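Local coordinates for cytochrome P450 reductase (Amycolatopsis methanolica 239, PDB 5OGX), which transfers electrons from NADH, by way of FAD and a [2Fe-2S] cluster, to a cytochrome P450 that O-demethylates guaiacol and other lignin-derived aromatic compounds, at residues Phe284-Phe289 against Lys315-Arg320; Ala248-Leu253 against Pro270-Glu275; Val14-Gly19 against Leu23-Arg28. All blocks are in the same frame, centred on the assembly; numbering follows the deposited sequence. Where two conformers were deposited one is given.

Contact 1 of 3, residues Phe284-Phe289 against Lys315-Arg320; sequences FPTDAF and KAFKRR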
# COMPACT_ATOMS: atom_id res chain seq x y z
N PHE A 284 2.30 22.26 -1.32
CA PHE A 284 1.87 20.91 -1.03
C PHE A 284 1.56 20.18 -2.35
O PHE A 284 1.19 20.82 -3.33
CB PHE A 284 0.66 20.95 -0.09
CG PHE A 284 0.96 21.62 1.23
CD1 PHE A 284 1.56 20.91 2.25
CD2 PHE A 284 0.68 22.96 1.43
CE1 PHE A 284 1.86 21.52 3.45
CE2 PHE A 284 0.98 23.57 2.64
CZ PHE A 284 1.57 22.85 3.65
N PRO A 285 1.76 18.87 -2.41
CA PRO A 285 1.87 18.22 -3.74
C PRO A 285 0.57 18.15 -4.50
O PRO A 285 0.56 18.33 -5.73
CB PRO A 285 2.40 16.82 -3.40
CG PRO A 285 2.02 16.60 -1.97
CD PRO A 285 2.01 17.94 -1.30
N THR A 286 -0.55 17.88 -3.83
CA THR A 286 -1.82 17.93 -4.54
C THR A 286 -2.05 19.31 -5.15
O THR A 286 -2.57 19.42 -6.27
CB THR A 286 -2.94 17.52 -3.60
OG1 THR A 286 -2.67 16.17 -3.19
CG2 THR A 286 -4.27 17.58 -4.30
N ASP A 287 -1.64 20.37 -4.46
CA ASP A 287 -1.77 21.72 -5.00
C ASP A 287 -1.01 21.88 -6.31
O ASP A 287 -1.47 22.58 -7.22
CB ASP A 287 -1.28 22.75 -3.99
CG ASP A 287 -2.05 22.72 -2.68
OD1 ASP A 287 -3.13 22.08 -2.63
OD2 ASP A 287 -1.59 23.35 -1.71
N ALA A 288 0.17 21.28 -6.41
CA ALA A 288 0.98 21.43 -7.62
C ALA A 288 0.33 20.75 -8.82
O ALA A 288 0.38 21.26 -9.94
CB ALA A 288 2.39 20.89 -7.40
N PHE A 289 -0.28 19.58 -8.61
CA PHE A 289 -0.97 18.93 -9.71
C PHE A 289 -2.14 19.77 -10.19
O PHE A 289 -2.33 19.97 -11.40
CB PHE A 289 -1.47 17.54 -9.31
CG PHE A 289 -2.48 16.96 -10.26
CD1 PHE A 289 -2.08 16.50 -11.51
CD2 PHE A 289 -3.81 16.82 -9.89
CE1 PHE A 289 -2.98 15.95 -12.38
CE2 PHE A 289 -4.74 16.27 -10.77
CZ PHE A 289 -4.32 15.83 -12.02
N LYS A 315 -10.26 14.52 -1.96
CA LYS A 315 -11.31 15.53 -2.10
C LYS A 315 -10.90 16.59 -3.11
O LYS A 315 -11.74 17.08 -3.88
CB LYS A 315 -11.64 16.14 -0.74
CG LYS A 315 -12.42 15.16 0.12
CD LYS A 315 -12.52 15.58 1.57
CE LYS A 315 -12.92 14.38 2.43
NZ LYS A 315 -13.19 14.74 3.85
N ALA A 316 -9.62 16.97 -3.14
CA ALA A 316 -9.16 17.95 -4.11
C ALA A 316 -9.28 17.42 -5.53
O ALA A 316 -9.72 18.15 -6.43
CB ALA A 316 -7.72 18.36 -3.81
N PHE A 317 -8.86 16.17 -5.76
CA PHE A 317 -9.07 15.55 -7.06
C PHE A 317 -10.54 15.63 -7.48
O PHE A 317 -10.87 15.98 -8.62
CB PHE A 317 -8.64 14.08 -7.03
CG PHE A 317 -7.15 13.84 -7.05
CD1 PHE A 317 -6.24 14.88 -7.21
CD2 PHE A 317 -6.67 12.55 -6.92
CE1 PHE A 317 -4.87 14.62 -7.24
CE2 PHE A 317 -5.31 12.28 -6.97
CZ PHE A 317 -4.42 13.32 -7.12
N LYS A 318 -11.45 15.30 -6.56
CA LYS A 318 -12.86 15.24 -6.93
C LYS A 318 -13.41 16.62 -7.24
O LYS A 318 -14.24 16.78 -8.14
CB LYS A 318 -13.68 14.58 -5.82
CG LYS A 318 -13.52 13.08 -5.75
CD LYS A 318 -14.24 12.51 -4.51
CE LYS A 318 -14.07 11.00 -4.41
NZ LYS A 318 -14.99 10.40 -3.39
N ARG A 319 -12.94 17.65 -6.52
CA ARG A 319 -13.42 19.00 -6.78
C ARG A 319 -13.01 19.49 -8.16
O ARG A 319 -13.68 20.36 -8.74
CB ARG A 319 -12.90 19.96 -5.71
CG ARG A 319 -13.47 19.67 -4.33
CD ARG A 319 -13.09 20.76 -3.33
NE ARG A 319 -11.82 21.39 -3.66
CZ ARG A 319 -10.68 21.15 -3.02
NH1 ARG A 319 -9.58 21.78 -3.40
NH2 ARG A 319 -10.64 20.29 -2.01
N ARG A 320 -11.92 18.95 -8.71
CA ARG A 320 -11.49 19.25 -10.07
C ARG A 320 -12.02 18.23 -11.06
O ARG A 320 -11.50 18.13 -12.18
CB ARG A 320 -9.97 19.35 -10.13
CG ARG A 320 -9.40 20.55 -9.36
CD ARG A 320 -10.29 21.77 -9.52
NE ARG A 320 -9.70 23.00 -9.00
CZ ARG A 320 -8.97 23.84 -9.72
NH1 ARG A 320 -8.73 23.59 -11.00
NH2 ARG A 320 -8.48 24.95 -9.16
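T286 and F289 meet A316 and F317 where two helices lie side by side on the parallel sheet of the Rossmann-like NAD-binding domain. The short helical segments run almost in parallel, at 17°, with their axes 10.5 Å apart at closest approach. No hydrogen bond crosses between them; the touching atoms are all carbons.

The aliphatic part is methyl against methyl. T286 CG2 stands anti to the backbone N of its residue and reaches across to A316 CB, 3.6 Å away, while OG1 takes the place beside that N. The same CG2 also lies near the F317 ring, 4.2 Å from CE1.

The aromatic part is an oblique ring pair. F289 turns its ring toward helix 315-319, with CG anti to its N (chi1 166°), and the two side chains cross at about a right angle; the ring planes stand at 73° and the centroids are 5.5 Å apart. W299 meets F289 edge-to-face, and M322 touches both phenylalanines. Beneath the pair is the sheet: V211 touches F289, while I213 and L303 touch F317. The tightest point between the rings is F289 CD2 against F317 CE1, at 3.6 Å.

Contact 2 of 3, residues Ala248-Leu253 against Pro270-Glu275; sequences ADLYDL and PVLSDE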
# COMPACT_ATOMS: atom_id res chain seq x y z
N ALA A 248 16.38 18.14 1.32
CA ALA A 248 17.12 17.09 2.01
C ALA A 248 16.35 15.79 2.08
O ALA A 248 16.95 14.73 2.32
CB ALA A 248 17.49 17.56 3.42
N ASP A 249 15.03 15.83 1.89
CA ASP A 249 14.17 14.66 1.92
C ASP A 249 14.08 13.93 0.58
O ASP A 249 13.49 12.85 0.52
CB ASP A 249 12.75 15.05 2.35
CG ASP A 249 12.71 15.72 3.71
OD1 ASP A 249 13.27 15.14 4.67
OD2 ASP A 249 12.10 16.80 3.82
N LEU A 250 14.62 14.51 -0.49
CA LEU A 250 14.44 13.93 -1.81
C LEU A 250 15.44 12.81 -2.04
O LEU A 250 16.54 12.82 -1.47
CB LEU A 250 14.58 15.00 -2.90
CG LEU A 250 13.61 16.19 -2.84
CD1 LEU A 250 14.06 17.31 -3.76
CD2 LEU A 250 12.19 15.70 -3.20
N TYR A 251 15.06 11.85 -2.87
CA TYR A 251 15.95 10.74 -3.16
C TYR A 251 15.65 10.16 -4.54
O TYR A 251 14.60 10.43 -5.14
CB TYR A 251 15.88 9.64 -2.08
CG TYR A 251 14.53 8.99 -1.87
CD1 TYR A 251 13.63 9.52 -0.95
CD2 TYR A 251 14.17 7.83 -2.56
CE1 TYR A 251 12.40 8.93 -0.73
CE2 TYR A 251 12.93 7.23 -2.34
CZ TYR A 251 12.05 7.79 -1.42
OH TYR A 251 10.83 7.20 -1.19
N ASP A 252 16.61 9.39 -5.04
CA ASP A 252 16.50 8.69 -6.32
C ASP A 252 16.22 9.64 -7.49
O ASP A 252 15.59 9.26 -8.47
CB ASP A 252 15.44 7.59 -6.26
CG ASP A 252 15.96 6.34 -5.59
OD1 ASP A 252 17.18 6.30 -5.31
OD2 ASP A 252 15.15 5.42 -5.33
N LEU A 253 16.71 10.88 -7.40
CA LEU A 253 16.46 11.82 -8.49
C LEU A 253 17.03 11.29 -9.80
O LEU A 253 16.40 11.43 -10.86
CB LEU A 253 17.02 13.19 -8.14
CG LEU A 253 16.40 13.79 -6.87
CD1 LEU A 253 17.02 15.13 -6.52
CD2 LEU A 253 14.88 13.92 -7.03
N PRO A 270 9.28 17.14 -7.59
CA PRO A 270 9.38 17.39 -6.15
C PRO A 270 8.57 18.62 -5.77
O PRO A 270 8.47 19.57 -6.54
CB PRO A 270 10.89 17.62 -5.94
CG PRO A 270 11.54 16.98 -7.11
CD PRO A 270 10.60 17.17 -8.25
N VAL A 271 7.97 18.57 -4.58
CA VAL A 271 7.21 19.70 -4.05
C VAL A 271 7.59 19.86 -2.59
O VAL A 271 7.38 18.93 -1.80
CB VAL A 271 5.69 19.52 -4.20
CG1 VAL A 271 4.98 20.83 -3.87
CG2 VAL A 271 5.32 19.07 -5.62
N LEU A 272 8.15 21.02 -2.22
CA LEU A 272 8.69 21.24 -0.88
C LEU A 272 7.77 22.16 -0.09
O LEU A 272 7.49 23.28 -0.52
CB LEU A 272 10.10 21.83 -0.93
CG LEU A 272 11.10 21.37 -2.00
CD1 LEU A 272 12.48 21.98 -1.75
CD2 LEU A 272 11.20 19.87 -2.09
N SER A 273 7.34 21.70 1.09
CA SER A 273 6.36 22.42 1.88
C SER A 273 6.96 23.37 2.91
O SER A 273 6.36 24.40 3.21
CB SER A 273 5.44 21.42 2.59
OG SER A 273 6.20 20.57 3.43
N ASP A 274 8.13 23.05 3.46
CA ASP A 274 8.69 23.78 4.60
C ASP A 274 9.97 24.54 4.27
O ASP A 274 10.14 25.67 4.72
CB ASP A 274 8.99 22.82 5.76
CG ASP A 274 7.73 22.15 6.31
OD1 ASP A 274 6.63 22.37 5.77
OD2 ASP A 274 7.86 21.38 7.29
N GLU A 275 10.89 23.94 3.52
CA GLU A 275 12.22 24.51 3.30
C GLU A 275 12.38 24.86 1.83
O GLU A 275 12.77 23.99 1.02
CB GLU A 275 13.30 23.53 3.75
CG GLU A 275 13.38 23.33 5.26
CD GLU A 275 13.87 21.95 5.65
OE1 GLU A 275 14.52 21.29 4.82
OE2 GLU A 275 13.60 21.53 6.79
O HOH W 1 16.14 20.70 2.85
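L250 packs over P270 and L272 inside a beta-alpha-beta crossover of the NAD-binding domain: the chain leaves strand 238-244, passes through the loop carrying L250, runs down helix 253-262 and returns as strand 266-272. The L250 side chain meets that returning strand through its two branch ends. CD2 comes down on P270 CB at 3.6 Å, while CD1 lies 3.9 Å from that same P270 CB and reaches on toward the L272 methyl CD2, 4.2 Å off. L250 crosses both partners at about a right angle; both of its methyls bear on P270, and CD1 alone extends to L272. With chi1 at -59°, CG lies opposite the carbonyl carbon, and chi2 of 167° extends CD1, the methyl that reaches toward L272, with CD2 branching off to P270 CB. H242 and V244 of strand 238-244 also touch L250, which is therefore buried on the sheet.

At the start of the 248-253 segment, beside E275, the contact turns polar. A water accepts from A248 N (3.0 Å) and donates to E275 OE1 (2.6 Å), joining the two segments where no direct hydrogen bond does. The acids D249 and E275 both form salt bridges to R115 NH1, which probably offsets the repulsion between them. R115 follows strand 101-114 of the FAD-binding domain, so this charged cluster sits at the junction of two domains. Y251 reaches that same junction, its OH hydrogen-bonded to ND1 of the FAD-binding residue H164. Where the chain turns the corner beyond L272, S273 OG donates to D274 OD1 over 3.0 Å, approaching from above the carboxylate, 68° out of its plane.

Contact 3 of 3, residues Val14-Gly19 against Leu23-Arg28; sequences VDCEPG and LEAFLR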
# COMPACT_ATOMS: atom_id res chain seq x y z
N VAL A 14 -12.30 -21.83 2.31
CA VAL A 14 -11.01 -22.15 2.89
C VAL A 14 -11.25 -22.61 4.32
O VAL A 14 -12.34 -22.47 4.87
CB VAL A 14 -10.01 -20.98 2.84
CG1 VAL A 14 -9.89 -20.44 1.41
CG2 VAL A 14 -10.43 -19.89 3.79
N ASP A 15 -10.23 -23.22 4.92
CA ASP A 15 -10.33 -23.64 6.31
C ASP A 15 -9.48 -22.70 7.16
O ASP A 15 -8.31 -22.45 6.86
CB ASP A 15 -9.91 -25.10 6.48
CG ASP A 15 -10.89 -26.04 5.81
OD1 ASP A 15 -12.02 -26.17 6.33
OD2 ASP A 15 -10.54 -26.62 4.76
N CYS A 16 -10.11 -22.16 8.20
CA CYS A 16 -9.53 -21.12 9.03
C CYS A 16 -9.27 -21.70 10.41
O CYS A 16 -10.17 -22.26 11.03
CB CYS A 16 -10.47 -19.92 9.11
SG CYS A 16 -9.79 -18.48 9.96
N GLU A 17 -8.03 -21.57 10.89
CA GLU A 17 -7.75 -21.99 12.25
C GLU A 17 -8.46 -21.06 13.23
O GLU A 17 -8.72 -19.90 12.92
CB GLU A 17 -6.24 -21.99 12.51
CG GLU A 17 -5.46 -22.76 11.46
CD GLU A 17 -4.09 -23.18 11.96
OE1 GLU A 17 -3.91 -23.28 13.19
OE2 GLU A 17 -3.20 -23.42 11.11
N PRO A 18 -8.82 -21.56 14.41
CA PRO A 18 -9.60 -20.73 15.35
C PRO A 18 -8.90 -19.46 15.79
O PRO A 18 -9.58 -18.49 16.16
CB PRO A 18 -9.85 -21.69 16.53
CG PRO A 18 -9.81 -23.05 15.90
CD PRO A 18 -8.75 -22.97 14.85
N GLY A 19 -7.57 -19.43 15.79
CA GLY A 19 -6.86 -18.21 16.12
C GLY A 19 -6.52 -17.33 14.94
O GLY A 19 -5.88 -16.29 15.10
N LEU A 23 -9.52 -12.72 6.93
CA LEU A 23 -8.72 -12.19 5.84
C LEU A 23 -7.50 -13.06 5.58
O LEU A 23 -7.21 -13.40 4.43
CB LEU A 23 -8.30 -10.75 6.12
CG LEU A 23 -7.45 -10.16 4.98
CD1 LEU A 23 -8.23 -10.06 3.66
CD2 LEU A 23 -6.92 -8.80 5.39
N GLU A 24 -6.76 -13.42 6.63
CA GLU A 24 -5.52 -14.16 6.41
C GLU A 24 -5.80 -15.56 5.89
O GLU A 24 -5.06 -16.07 5.05
CB GLU A 24 -4.69 -14.19 7.68
CG GLU A 24 -4.16 -12.80 7.96
CD GLU A 24 -2.94 -12.78 8.84
OE1 GLU A 24 -2.69 -13.79 9.53
OE2 GLU A 24 -2.26 -11.73 8.84
N ALA A 25 -6.88 -16.18 6.36
CA ALA A 25 -7.25 -17.49 5.83
C ALA A 25 -7.55 -17.42 4.34
O ALA A 25 -7.09 -18.26 3.56
CB ALA A 25 -8.44 -18.06 6.60
N PHE A 26 -8.33 -16.41 3.91
CA PHE A 26 -8.66 -16.29 2.50
C PHE A 26 -7.42 -15.99 1.67
O PHE A 26 -7.14 -16.68 0.69
CB PHE A 26 -9.73 -15.20 2.27
CG PHE A 26 -11.13 -15.63 2.69
CD1 PHE A 26 -11.71 -16.78 2.17
CD2 PHE A 26 -11.85 -14.89 3.61
CE1 PHE A 26 -12.98 -17.20 2.57
CE2 PHE A 26 -13.13 -15.30 4.01
CZ PHE A 26 -13.69 -16.45 3.48
N LEU A 27 -6.64 -14.97 2.05
CA LEU A 27 -5.50 -14.63 1.20
C LEU A 27 -4.45 -15.74 1.17
O LEU A 27 -3.80 -15.96 0.14
CB LEU A 27 -4.85 -13.31 1.64
CG LEU A 27 -5.71 -12.04 1.59
CD1 LEU A 27 -4.89 -10.85 2.10
CD2 LEU A 27 -6.26 -11.77 0.20
N ARG A 28 -4.25 -16.42 2.29
CA ARG A 28 -3.31 -17.54 2.27
C ARG A 28 -3.79 -18.65 1.35
O ARG A 28 -2.97 -19.40 0.80
CB ARG A 28 -3.09 -18.07 3.69
CG ARG A 28 -2.22 -17.16 4.55
CD ARG A 28 -1.87 -17.82 5.86
NE ARG A 28 -1.01 -17.00 6.68
CZ ARG A 28 0.32 -17.03 6.64
NH1 ARG A 28 0.94 -17.85 5.80
NH2 ARG A 28 1.04 -16.25 7.45
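C16 and V14 close on A25, whose CB is directed at strand 14-16. C16 comes closest, with SG 3.6 Å and CB 3.7 Å from A25 CB, so the cysteine lies alongside the methyl with both of its side-chain atoms. Its sulfur is anti to the backbone N (chi1 -173°), which brings SG to A25 CB. V14 completes the first shell. Its CG2 lies 3.9 Å from A25 CB and rests 3.7 Å from the A25 carbonyl O, while also meeting the ring of F26 obliquely, 3.7 Å from CD1. That single methyl therefore fills the corner between a helical carbonyl and an aromatic ring. F26 leaves the helix pointing away from the strand, and only its ring turns back to reach V14.

The axes of the short strand and helix segments come within 7.9 Å, their N-to-C directions 142° apart. No hydrogen bond joins them; apolar side chains make most of the contact, with V14 CG2 also resting on the backbone carbonyl of A25.

One shell out, V7 of the neighbouring strand 5-9 touches V14, C16 and F26, carrying the apolar layer deeper into the sheet. M33, a residue of the sodium site, packs on F26 and on L23. On the flanks of the helix, E24 OE2 accepts from ND2 of N38, one of the residues that bind the [2Fe-2S] cluster, and R28 NH2 forms a salt bridge with D102, tying the helix to the FAD-binding part of the chain. On the strand's outward side D15 pairs with R13. A helix packed across a mixed sheet, with the cluster loop close by, is the beta-grasp arrangement of plant-type [2Fe-2S] ferredoxin domains.

Contacts 1 and 2 belong to the same NAD-binding domain and touch, although their centres are 18 Å apart. V271, whose side chain points away from the 248-253 loop, puts CG2 against A288 CB (3.9 Å), and F284 CE1 meets S273 CB at 3.7 Å, so strand 266-272 is packed between loop and helix. Contact 3 lies on the opposite side of the chain's centre, its centre 39 Å from that of contact 1 and 42 Å from that of contact 2. Contacts 2 and 3 stand off the redox sites: the L250 side chain is about 11 Å from those of FAD-binding T217 and H164, and the F26 side chain about 11 Å from the [2Fe-2S] cluster.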